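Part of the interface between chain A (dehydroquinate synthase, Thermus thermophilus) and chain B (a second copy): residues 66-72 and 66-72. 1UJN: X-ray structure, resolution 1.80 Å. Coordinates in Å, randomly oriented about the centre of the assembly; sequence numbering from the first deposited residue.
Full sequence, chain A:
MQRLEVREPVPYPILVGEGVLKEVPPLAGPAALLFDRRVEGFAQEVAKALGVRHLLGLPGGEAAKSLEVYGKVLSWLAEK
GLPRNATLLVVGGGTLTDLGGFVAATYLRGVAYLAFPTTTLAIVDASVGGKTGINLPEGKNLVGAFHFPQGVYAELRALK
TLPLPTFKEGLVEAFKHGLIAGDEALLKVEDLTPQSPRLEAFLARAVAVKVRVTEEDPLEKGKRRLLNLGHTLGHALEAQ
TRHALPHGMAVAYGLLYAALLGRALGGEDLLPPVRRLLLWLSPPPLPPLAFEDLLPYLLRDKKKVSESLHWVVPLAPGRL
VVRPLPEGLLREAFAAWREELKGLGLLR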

# COMPACT_ATOMS: atom_id res chain seq x y z
N SER A 66 3.65 13.78 -5.97
CA SER A 66 4.69 14.07 -4.99
C SER A 66 4.24 13.74 -3.58
O SER A 66 3.04 13.63 -3.31
CB SER A 66 5.05 15.56 -5.05
OG SER A 66 3.99 16.34 -4.54
N LEU A 67 5.20 13.62 -2.67
CA LEU A 67 4.91 13.32 -1.27
C LEU A 67 4.10 14.44 -0.64
O LEU A 67 3.24 14.20 0.20
CB LEU A 67 6.21 13.12 -0.49
CG LEU A 67 6.96 11.80 -0.71
CD1 LEU A 67 8.39 11.91 -0.18
CD2 LEU A 67 6.21 10.67 -0.02
N GLU A 68 4.37 15.67 -1.06
CA GLU A 68 3.66 16.81 -0.51
C GLU A 68 2.17 16.79 -0.85
O GLU A 68 1.33 17.00 0.02
CB GLU A 68 4.28 18.12 -1.00
CG GLU A 68 3.64 19.35 -0.38
CD GLU A 68 3.64 19.29 1.14
OE1 GLU A 68 4.74 19.40 1.74
OE2 GLU A 68 2.55 19.13 1.74
N VAL A 69 1.85 16.55 -2.12
CA VAL A 69 0.45 16.52 -2.53
C VAL A 69 -0.25 15.31 -1.93
O VAL A 69 -1.42 15.37 -1.55
CB VAL A 69 0.34 16.50 -4.07
CG1 VAL A 69 -1.12 16.45 -4.49
CG2 VAL A 69 1.00 17.74 -4.65
N TYR A 70 0.49 14.20 -1.83
CA TYR A 70 -0.02 12.96 -1.26
C TYR A 70 -0.46 13.22 0.18
O TYR A 70 -1.57 12.87 0.59
CB TYR A 70 1.09 11.91 -1.32
CG TYR A 70 0.84 10.61 -0.57
CD1 TYR A 70 -0.16 9.72 -0.97
CD2 TYR A 70 1.64 10.25 0.51
CE1 TYR A 70 -0.36 8.51 -0.29
CE2 TYR A 70 1.46 9.03 1.19
CZ TYR A 70 0.46 8.17 0.78
OH TYR A 70 0.28 6.98 1.45
N GLY A 71 0.42 13.85 0.95
CA GLY A 71 0.11 14.16 2.33
C GLY A 71 -1.06 15.11 2.45
O GLY A 71 -1.89 14.97 3.34
N LYS A 72 -1.12 16.08 1.54
CA LYS A 72 -2.20 17.07 1.55
C LYS A 72 -3.55 16.41 1.32
O LYS A 72 -4.51 16.69 2.03
CB LYS A 72 -1.97 18.13 0.47
CG LYS A 72 -2.90 19.33 0.59
CD LYS A 72 -2.51 20.43 -0.39
CE LYS A 72 -3.00 20.13 -1.79
NZ LYS A 72 -4.43 20.54 -1.96
N SER B 66 5.91 9.60 10.83
CA SER B 66 5.47 10.86 10.26
C SER B 66 5.67 10.80 8.76
O SER B 66 6.42 9.96 8.26
CB SER B 66 6.28 12.03 10.83
OG SER B 66 7.64 11.96 10.42
N LEU B 67 4.98 11.67 8.03
CA LEU B 67 5.12 11.70 6.59
C LEU B 67 6.56 12.08 6.26
O LEU B 67 7.13 11.62 5.27
CB LEU B 67 4.15 12.72 5.98
CG LEU B 67 2.70 12.23 5.85
CD1 LEU B 67 1.76 13.42 5.68
CD2 LEU B 67 2.59 11.27 4.66
N GLU B 68 7.16 12.90 7.12
CA GLU B 68 8.54 13.34 6.94
C GLU B 68 9.52 12.17 6.99
O GLU B 68 10.36 12.01 6.10
CB GLU B 68 8.89 14.36 8.02
CG GLU B 68 10.22 15.05 7.84
CD GLU B 68 10.52 16.00 8.98
OE1 GLU B 68 10.86 15.51 10.08
OE2 GLU B 68 10.41 17.23 8.78
N VAL B 69 9.41 11.36 8.04
CA VAL B 69 10.30 10.22 8.21
C VAL B 69 10.06 9.22 7.08
O VAL B 69 10.99 8.68 6.49
CB VAL B 69 10.07 9.51 9.56
CG1 VAL B 69 11.02 8.31 9.69
CG2 VAL B 69 10.33 10.49 10.71
N TYR B 70 8.78 8.98 6.80
CA TYR B 70 8.39 8.06 5.73
C TYR B 70 9.08 8.51 4.43
O TYR B 70 9.72 7.71 3.76
CB TYR B 70 6.86 8.09 5.60
CG TYR B 70 6.30 7.36 4.39
CD1 TYR B 70 6.37 5.98 4.29
CD2 TYR B 70 5.66 8.07 3.38
CE1 TYR B 70 5.81 5.31 3.19
CE2 TYR B 70 5.09 7.42 2.29
CZ TYR B 70 5.17 6.04 2.20
OH TYR B 70 4.60 5.41 1.13
N GLY B 71 8.97 9.79 4.11
CA GLY B 71 9.59 10.32 2.91
C GLY B 71 11.11 10.20 2.93
O GLY B 71 11.72 9.92 1.90
N LYS B 72 11.71 10.42 4.09
CA LYS B 72 13.16 10.34 4.22
C LYS B 72 13.67 8.92 4.03
O LYS B 72 14.70 8.70 3.38
CB LYS B 72 13.60 10.86 5.59
CG LYS B 72 15.10 10.81 5.81
CD LYS B 72 15.47 11.26 7.22
CE LYS B 72 14.89 10.33 8.27
NZ LYS B 72 15.25 10.75 9.65

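Two copies of the same helical start meet here, running closer to antiparallel than parallel: the N-to-C directions differ by 146°, and the axes come no nearer than 11.2 Å. The register is reciprocal. Leu A67 lies across from Gly B71 and Gly A71 across from Leu B67, with 7.0 Å between the CA atoms in each pair. No hydrogen bond crosses between the stretches, so what joins them is apolar contact, with 241 Å² buried over both sides.

The first rule is leucine against glycine. Leu A67 CD1 sits 3.7 Å from Gly B71 CA, and Leu B67 CD1 sits 3.8 Å from Gly A71 CA. A methyl can rest directly on the backbone because glycine leaves the site empty; an ideal CB on Gly A71 would lie 3.0 Å from Leu B67 CD1, and one on Gly B71 3.0 Å from Leu A67 CD1, too tight for two carbons. Both leucines point their CA-to-CB bonds toward the other helix and adopt the same common helical rotamer, chi1 m and chi2 t (-75° and 164° in Leu A67, -79° and 162° in Leu B67). In that shape CD1 reaches the glycine, while CD2 lies near the opposing tyrosine: Leu A67 CD2 is 4.1 Å from Tyr B70 CE2, and Leu B67 CD2 is 4.3 Å from Tyr A70 CE2.

The tyrosines supply the second rule. Each takes chi1 t (170° in Tyr A70, 171° in Tyr B70) with chi2 near 67°, a familiar helical conformation; the CA-to-CB bond points toward the other helix, and the ring's CE2 comes within contact distance of the partner. The two rings approach each other obliquely, with Tyr A70 CE2 4.1 Å from Tyr B70 CE2, an apolar contact between carbons. Both hydroxyls are hydrogen-bonded elsewhere in the structure, so burying these side chains leaves neither polar end unsatisfied.

The third rule keeps the helix starts in order. Ser A66 and Ser B66, both chi1 p, fold their side chains back as N-caps: Val A69 N donates to Ser A66 OG at 3.2 Å and Val B69 N to Ser B66 OG at 3.0 Å, each nearly straight. This occupies an amide that the first turn would otherwise leave without a helical acceptor. Backbone bonds follow at once, such as Gly A71 N to Leu A67 O at 2.9 Å and Gly B71 N to Leu B67 O at 2.8 Å, tying each glycine to the leucine one turn earlier. The CA-to-CB bonds of Glu A68, Glu B68, Lys A72 and Lys B72 point away, and all four residues are exposed and make no contact, although the end of Glu A68 bends somewhat nearer, leaving the contact to leucine, tyrosine and glycine.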